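Local coordinates for pheromone cOB1/lipoprotein, YaeC family (Enterococcus faecalis, PDB 4EF1) that probably binds methionine as the lipid-anchored substrate-binding protein of an uptake system, its precursor also yielding the sex pheromone cOB1, at residues Glu17-Val31 against Lys219-Ile233. Sequence-based numbering, arbitrary orientation.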
loop_
_atom_site.group_PDB
_atom_site.type_symbol
_atom_site.label_atom_id
_atom_site.label_comp_id
_atom_site.label_asym_id
_atom_site.label_seq_id
_atom_site.Cartn_x
_atom_site.Cartn_y
_atom_site.Cartn_z
ATOM N N GLU A 17 -1.704 -12.740 5.820
ATOM C CA GLU A 17 -2.877 -13.297 6.554
ATOM C C GLU A 17 -4.050 -13.637 5.569
ATOM O O GLU A 17 -4.735 -14.659 5.727
ATOM C CB GLU A 17 -3.295 -12.366 7.689
ATOM C CG GLU A 17 -2.260 -12.281 8.817
ATOM C CD GLU A 17 -2.788 -11.617 10.080
ATOM O OE1 GLU A 17 -3.903 -11.048 10.093
ATOM O OE2 GLU A 17 -2.079 -11.664 11.083
ATOM N N ILE A 18 -4.182 -12.852 4.497
ATOM C CA ILE A 18 -5.190 -13.115 3.448
ATOM C C ILE A 18 -4.829 -14.407 2.729
ATOM O O ILE A 18 -5.672 -15.302 2.600
ATOM C CB ILE A 18 -5.297 -11.929 2.446
ATOM C CG1 ILE A 18 -6.019 -10.758 3.134
ATOM C CG2 ILE A 18 -6.067 -12.314 1.188
ATOM C CD1 ILE A 18 -6.061 -9.460 2.315
ATOM N N LEU A 19 -3.554 -14.517 2.333
ATOM C CA LEU A 19 -3.012 -15.718 1.686
ATOM C C LEU A 19 -3.195 -16.987 2.547
ATOM O O LEU A 19 -3.708 -18.023 2.069
ATOM C CB LEU A 19 -1.565 -15.501 1.258
ATOM C CG LEU A 19 -1.370 -14.441 0.160
ATOM C CD1 LEU A 19 0.082 -14.175 -0.078
ATOM C CD2 LEU A 19 -2.084 -14.835 -1.152
ATOM N N GLU A 20 -2.798 -16.922 3.807
ATOM C CA GLU A 20 -3.015 -18.073 4.693
ATOM C C GLU A 20 -4.485 -18.471 4.688
ATOM O O GLU A 20 -4.806 -19.666 4.624
ATOM C CB GLU A 20 -2.558 -17.799 6.145
ATOM C CG GLU A 20 -1.045 -17.653 6.355
ATOM C CD GLU A 20 -0.219 -18.897 6.040
ATOM O OE1 GLU A 20 -0.715 -20.029 6.194
ATOM O OE2 GLU A 20 0.948 -18.727 5.582
ATOM N N HIS A 21 -5.375 -17.485 4.811
ATOM C CA HIS A 21 -6.809 -17.727 4.864
ATOM C C HIS A 21 -7.359 -18.469 3.664
ATOM O O HIS A 21 -8.250 -19.301 3.809
ATOM C CB HIS A 21 -7.575 -16.415 5.127
ATOM C CG HIS A 21 -9.077 -16.568 5.071
ATOM N ND1 HIS A 21 -9.777 -17.125 6.065
ATOM C CD2 HIS A 21 -9.997 -16.254 4.076
ATOM C CE1 HIS A 21 -11.088 -17.172 5.728
ATOM N NE2 HIS A 21 -11.224 -16.632 4.528
ATOM N N VAL A 22 -6.864 -18.164 2.476
ATOM C CA VAL A 22 -7.369 -18.808 1.251
ATOM C C VAL A 22 -6.676 -20.162 0.902
ATOM O O VAL A 22 -7.081 -20.825 -0.072
ATOM C CB VAL A 22 -7.338 -17.822 0.035
ATOM C CG1 VAL A 22 -8.167 -16.550 0.330
ATOM C CG2 VAL A 22 -5.926 -17.450 -0.362
ATOM N N LYS A 23 -5.654 -20.589 1.655
ATOM C CA LYS A 23 -4.984 -21.889 1.328
ATOM C C LYS A 23 -5.963 -23.072 1.139
ATOM O O LYS A 23 -5.858 -23.780 0.167
ATOM C CB LYS A 23 -3.924 -22.292 2.344
ATOM C CG LYS A 23 -2.655 -21.468 2.309
ATOM C CD LYS A 23 -1.639 -22.046 3.263
ATOM C CE LYS A 23 -0.358 -21.253 3.289
ATOM N NZ LYS A 23 0.546 -21.814 4.298
ATOM N N PRO A 24 -6.916 -23.257 2.057
ATOM C CA PRO A 24 -7.863 -24.394 1.845
ATOM C C PRO A 24 -8.708 -24.270 0.556
ATOM O O PRO A 24 -9.005 -25.279 -0.080
ATOM C CB PRO A 24 -8.749 -24.365 3.093
ATOM C CG PRO A 24 -8.014 -23.527 4.088
ATOM C CD PRO A 24 -7.173 -22.554 3.315
ATOM N N LEU A 25 -9.053 -23.038 0.163
ATOM C CA LEU A 25 -9.786 -22.797 -1.102
ATOM C C LEU A 25 -8.929 -23.125 -2.321
ATOM O O LEU A 25 -9.394 -23.757 -3.264
ATOM C CB LEU A 25 -10.300 -21.343 -1.174
ATOM C CG LEU A 25 -11.467 -21.012 -0.251
ATOM C CD1 LEU A 25 -11.534 -19.516 0.064
ATOM C CD2 LEU A 25 -12.735 -21.543 -0.908
ATOM N N LEU A 26 -7.671 -22.676 -2.304
ATOM C CA LEU A 26 -6.744 -22.996 -3.381
ATOM C C LEU A 26 -6.451 -24.485 -3.445
ATOM O O LEU A 26 -6.245 -25.001 -4.526
ATOM C CB LEU A 26 -5.423 -22.213 -3.280
ATOM C CG LEU A 26 -5.370 -20.913 -4.053
ATOM C CD1 LEU A 26 -5.357 -21.205 -5.537
ATOM C CD2 LEU A 26 -6.580 -20.055 -3.709
ATOM N N GLU A 27 -6.420 -25.150 -2.289
ATOM C CA GLU A 27 -6.182 -26.602 -2.241
ATOM C C GLU A 27 -7.312 -27.342 -3.001
ATOM O O GLU A 27 -7.049 -28.259 -3.763
ATOM C CB GLU A 27 -6.017 -27.083 -0.787
ATOM C CG GLU A 27 -5.647 -28.558 -0.637
ATOM C CD GLU A 27 -6.842 -29.522 -0.668
ATOM O OE1 GLU A 27 -7.940 -29.149 -0.202
ATOM O OE2 GLU A 27 -6.683 -30.676 -1.142
ATOM N N LYS A 28 -8.544 -26.877 -2.847
ATOM C CA LYS A 28 -9.674 -27.409 -3.606
ATOM C C LYS A 28 -9.566 -27.192 -5.106
ATOM O O LYS A 28 -10.172 -27.928 -5.851
ATOM C CB LYS A 28 -11.000 -26.847 -3.085
ATOM C CG LYS A 28 -11.270 -27.276 -1.637
ATOM C CD LYS A 28 -11.859 -28.670 -1.562
ATOM C CE LYS A 28 -12.157 -29.084 -0.120
ATOM N NZ LYS A 28 -13.004 -30.315 -0.043
ATOM N N GLU A 29 -8.821 -26.183 -5.541
ATOM C CA GLU A 29 -8.561 -25.954 -6.967
ATOM C C GLU A 29 -7.229 -26.613 -7.430
ATOM O O GLU A 29 -6.744 -26.333 -8.527
ATOM C CB GLU A 29 -8.522 -24.465 -7.279
ATOM C CG GLU A 29 -9.715 -23.633 -6.841
ATOM C CD GLU A 29 -11.016 -24.067 -7.476
ATOM O OE1 GLU A 29 -10.973 -24.747 -8.522
ATOM O OE2 GLU A 29 -12.097 -23.751 -6.898
ATOM N N GLY A 30 -6.655 -27.479 -6.600
ATOM C CA GLY A 30 -5.429 -28.192 -6.961
ATOM C C GLY A 30 -4.165 -27.356 -6.902
ATOM O O GLY A 30 -3.219 -27.634 -7.618
ATOM N N VAL A 31 -4.155 -26.353 -6.023
ATOM C CA VAL A 31 -2.987 -25.485 -5.835
ATOM C C VAL A 31 -2.538 -25.540 -4.376
ATOM O O VAL A 31 -3.350 -25.348 -3.493
ATOM C CB VAL A 31 -3.309 -24.023 -6.246
ATOM C CG1 VAL A 31 -2.170 -23.070 -5.881
ATOM C CG2 VAL A 31 -3.616 -23.933 -7.729
ATOM N N LYS A 219 -6.156 -18.651 -10.851
ATOM C CA LYS A 219 -7.003 -19.300 -9.823
ATOM C C LYS A 219 -6.920 -18.525 -8.510
ATOM O O LYS A 219 -7.938 -18.292 -7.853
ATOM C CB LYS A 219 -6.566 -20.765 -9.604
ATOM C CG LYS A 219 -7.088 -21.745 -10.650
ATOM C CD LYS A 219 -6.458 -23.112 -10.461
ATOM C CE LYS A 219 -6.868 -24.029 -11.567
ATOM N NZ LYS A 219 -6.348 -25.377 -11.220
ATOM N N LEU A 220 -5.697 -18.131 -8.153
ATOM C CA LEU A 220 -5.438 -17.329 -6.964
ATOM C C LEU A 220 -6.131 -16.010 -7.008
ATOM O O LEU A 220 -6.783 -15.646 -6.060
ATOM C CB LEU A 220 -3.943 -17.081 -6.745
ATOM C CG LEU A 220 -3.537 -16.178 -5.561
ATOM C CD1 LEU A 220 -4.029 -16.698 -4.214
ATOM C CD2 LEU A 220 -2.031 -16.103 -5.605
ATOM N N VAL A 221 -5.982 -15.280 -8.106
ATOM C CA VAL A 221 -6.665 -13.988 -8.239
ATOM C C VAL A 221 -8.177 -14.115 -8.101
ATOM O O VAL A 221 -8.800 -13.277 -7.477
ATOM C CB VAL A 221 -6.280 -13.250 -9.567
ATOM C CG1 VAL A 221 -7.108 -11.968 -9.750
ATOM C CG2 VAL A 221 -4.797 -12.934 -9.568
ATOM N N LYS A 222 -8.767 -15.147 -8.716
ATOM C CA LYS A 222 -10.202 -15.327 -8.686
ATOM C C LYS A 222 -10.646 -15.627 -7.246
ATOM O O LYS A 222 -11.654 -15.082 -6.809
ATOM C CB LYS A 222 -10.681 -16.452 -9.608
ATOM C CG LYS A 222 -12.218 -16.585 -9.669
ATOM C CD LYS A 222 -12.632 -17.744 -10.555
ATOM C CE LYS A 222 -14.121 -17.880 -10.711
ATOM N NZ LYS A 222 -14.510 -18.955 -11.659
ATOM N N VAL A 223 -9.886 -16.478 -6.540
ATOM C CA VAL A 223 -10.255 -16.876 -5.143
ATOM C C VAL A 223 -10.133 -15.650 -4.248
ATOM O O VAL A 223 -11.063 -15.332 -3.471
ATOM C CB VAL A 223 -9.402 -18.049 -4.638
ATOM C CG1 VAL A 223 -9.517 -18.179 -3.127
ATOM C CG2 VAL A 223 -9.774 -19.327 -5.358
ATOM N N LEU A 224 -9.068 -14.874 -4.431
ATOM C CA LEU A 224 -8.879 -13.636 -3.679
ATOM C C LEU A 224 -9.974 -12.571 -3.892
ATOM O O LEU A 224 -10.256 -11.790 -2.975
ATOM C CB LEU A 224 -7.507 -13.033 -3.953
ATOM C CG LEU A 224 -6.298 -13.729 -3.381
ATOM C CD1 LEU A 224 -5.052 -13.072 -3.955
ATOM C CD2 LEU A 224 -6.342 -13.716 -1.838
ATOM N N ARG A 225 -10.598 -12.561 -5.072
ATOM C CA ARG A 225 -11.725 -11.659 -5.366
ATOM C C ARG A 225 -13.098 -12.267 -5.113
ATOM O O ARG A 225 -14.127 -11.565 -5.241
ATOM C CB ARG A 225 -11.658 -11.216 -6.832
ATOM C CG ARG A 225 -10.445 -10.385 -7.146
ATOM C CD ARG A 225 -10.369 -10.174 -8.633
ATOM N NE ARG A 225 -9.452 -9.111 -9.002
ATOM C CZ ARG A 225 -9.043 -8.859 -10.252
ATOM N NH1 ARG A 225 -9.439 -9.603 -11.293
ATOM N NH2 ARG A 225 -8.229 -7.835 -10.484
ATOM N N SER A 226 -13.174 -13.553 -4.744
ATOM C CA SER A 226 -14.496 -14.188 -4.566
ATOM C C SER A 226 -15.247 -13.543 -3.400
ATOM O O SER A 226 -14.603 -13.086 -2.460
ATOM C CB SER A 226 -14.372 -15.692 -4.320
ATOM O OG SER A 226 -13.672 -15.943 -3.103
ATOM N N LYS A 227 -16.571 -13.526 -3.482
ATOM C CA LYS A 227 -17.421 -12.839 -2.520
ATOM C C LYS A 227 -17.132 -13.273 -1.074
ATOM O O LYS A 227 -17.016 -12.415 -0.215
ATOM C CB LYS A 227 -18.914 -13.058 -2.845
ATOM C CG LYS A 227 -19.911 -12.408 -1.882
ATOM C CD LYS A 227 -21.332 -12.856 -2.145
ATOM C CE LYS A 227 -22.340 -12.213 -1.161
ATOM N NZ LYS A 227 -22.350 -10.725 -1.171
ATOM N N GLU A 228 -17.016 -14.589 -0.831
ATOM C CA GLU A 228 -16.791 -15.094 0.550
ATOM C C GLU A 228 -15.433 -14.560 1.108
ATOM O O GLU A 228 -15.365 -14.182 2.254
ATOM C CB GLU A 228 -16.870 -16.635 0.625
ATOM C CG GLU A 228 -15.656 -17.332 -0.003
ATOM C CD GLU A 228 -15.864 -18.784 -0.393
ATOM O OE1 GLU A 228 -15.864 -19.666 0.490
ATOM O OE2 GLU A 228 -15.935 -19.048 -1.608
ATOM N N VAL A 229 -14.405 -14.448 0.268
ATOM C CA VAL A 229 -13.099 -13.952 0.725
ATOM C C VAL A 229 -13.161 -12.437 0.930
ATOM O O VAL A 229 -12.697 -11.939 1.940
ATOM C CB VAL A 229 -11.944 -14.369 -0.232
ATOM C CG1 VAL A 229 -10.637 -13.715 0.173
ATOM C CG2 VAL A 229 -11.834 -15.902 -0.333
ATOM N N GLN A 230 -13.754 -11.701 -0.009
ATOM C CA GLN A 230 -13.910 -10.246 0.144
ATOM C C GLN A 230 -14.676 -9.872 1.432
ATOM O O GLN A 230 -14.276 -8.960 2.134
ATOM C CB GLN A 230 -14.611 -9.686 -1.093
ATOM C CG GLN A 230 -13.734 -9.826 -2.345
ATOM C CD GLN A 230 -14.302 -9.073 -3.519
ATOM O OE1 GLN A 230 -15.485 -9.080 -3.738
ATOM N NE2 GLN A 230 -13.469 -8.419 -4.245
ATOM N N ASP A 231 -15.746 -10.595 1.735
ATOM C CA ASP A 231 -16.524 -10.365 2.986
ATOM C C ASP A 231 -15.657 -10.622 4.222
ATOM O O ASP A 231 -15.716 -9.870 5.193
ATOM C CB ASP A 231 -17.775 -11.219 3.015
ATOM C CG ASP A 231 -18.799 -10.793 1.977
ATOM O OD1 ASP A 231 -18.552 -9.775 1.315
ATOM O OD2 ASP A 231 -19.829 -11.470 1.801
ATOM N N TRP A 232 -14.877 -11.695 4.197
ATOM C CA TRP A 232 -13.973 -12.002 5.313
ATOM C C TRP A 232 -12.981 -10.886 5.528
ATOM O O TRP A 232 -12.800 -10.399 6.648
ATOM C CB TRP A 232 -13.324 -13.357 5.075
ATOM C CG TRP A 232 -12.363 -13.728 6.145
ATOM C CD1 TRP A 232 -12.624 -14.392 7.350
ATOM C CD2 TRP A 232 -10.937 -13.426 6.171
ATOM N NE1 TRP A 232 -11.477 -14.530 8.080
ATOM C CE2 TRP A 232 -10.427 -13.970 7.429
ATOM C CE3 TRP A 232 -10.050 -12.797 5.291
ATOM C CZ2 TRP A 232 -9.084 -13.890 7.773
ATOM C CZ3 TRP A 232 -8.688 -12.698 5.664
ATOM C CH2 TRP A 232 -8.222 -13.253 6.865
ATOM N N ILE A 233 -12.399 -10.396 4.438
ATOM C CA ILE A 233 -11.463 -9.282 4.476
ATOM C C ILE A 233 -12.118 -8.042 5.109
ATOM O O ILE A 233 -11.581 -7.442 6.042
ATOM C CB ILE A 233 -10.930 -8.922 3.053
ATOM C CG1 ILE A 233 -10.084 -10.031 2.459
ATOM C CG2 ILE A 233 -10.071 -7.673 3.073
ATOM C CD1 ILE A 233 -9.629 -9.714 1.049
HETATM O O HOH W 1 -13.506 -16.754 3.091
#
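The imidazole of H21 lies flat on one face of the W232 indole, a face-to-face stack with the planes only 4° apart and 3.6 Å between the centroids of the imidazole and the five-membered ring. Beside it, H21 CB stands over the six-membered ring on the same indole face, 3.9 Å from its centroid, in a CH-pi contact, so that the histidine side chain spans the whole bicycle. With CG anti to the backbone N (chi1 175°), H21 carries its ring toward the indole. At the indole edge, near its plane, comes CG1 of I18, while W237, just beyond the end of helix 227-236, meets the W232 ring nearly perpendicularly. A water in the imidazole plane bonds to H21 NE2 at 2.7 Å and donates weakly to E228 O, which probably helps to fix the rotation of the ring.

Deeper in, the contact illustrates knobs-into-holes packing: V22 fits among L220, V223, L224 and V229. CD1 of L25 reaches V229 CG2 at 3.6 Å, and CD2 of L26 presses on V223 CG1 at 3.5 Å. Packing is tightest where I18 CG2 meets L224 CD2, 3.3 Å apart.

At the far end, the extended chain of K219 delivers NZ to the carbonyl O of E29 at 2.9 Å, nearly in line with the C=O bond. That carbonyl belongs to the turn where G30, as C-prime residue of a Schellman motif, ends helix 12-28.

Helix 12-28 thus packs against both helix 215-225 and helix 227-236; the axis of 17-28 makes 121° with that of 219-225. Its inner side rests on the six-stranded sheet of one lobe of this periplasmic-binding-protein fold: L19 touches strands 4-10, 31-37 and 55-60, V22 touches strand 31-37, and L220 adds a contact to strand 4-10.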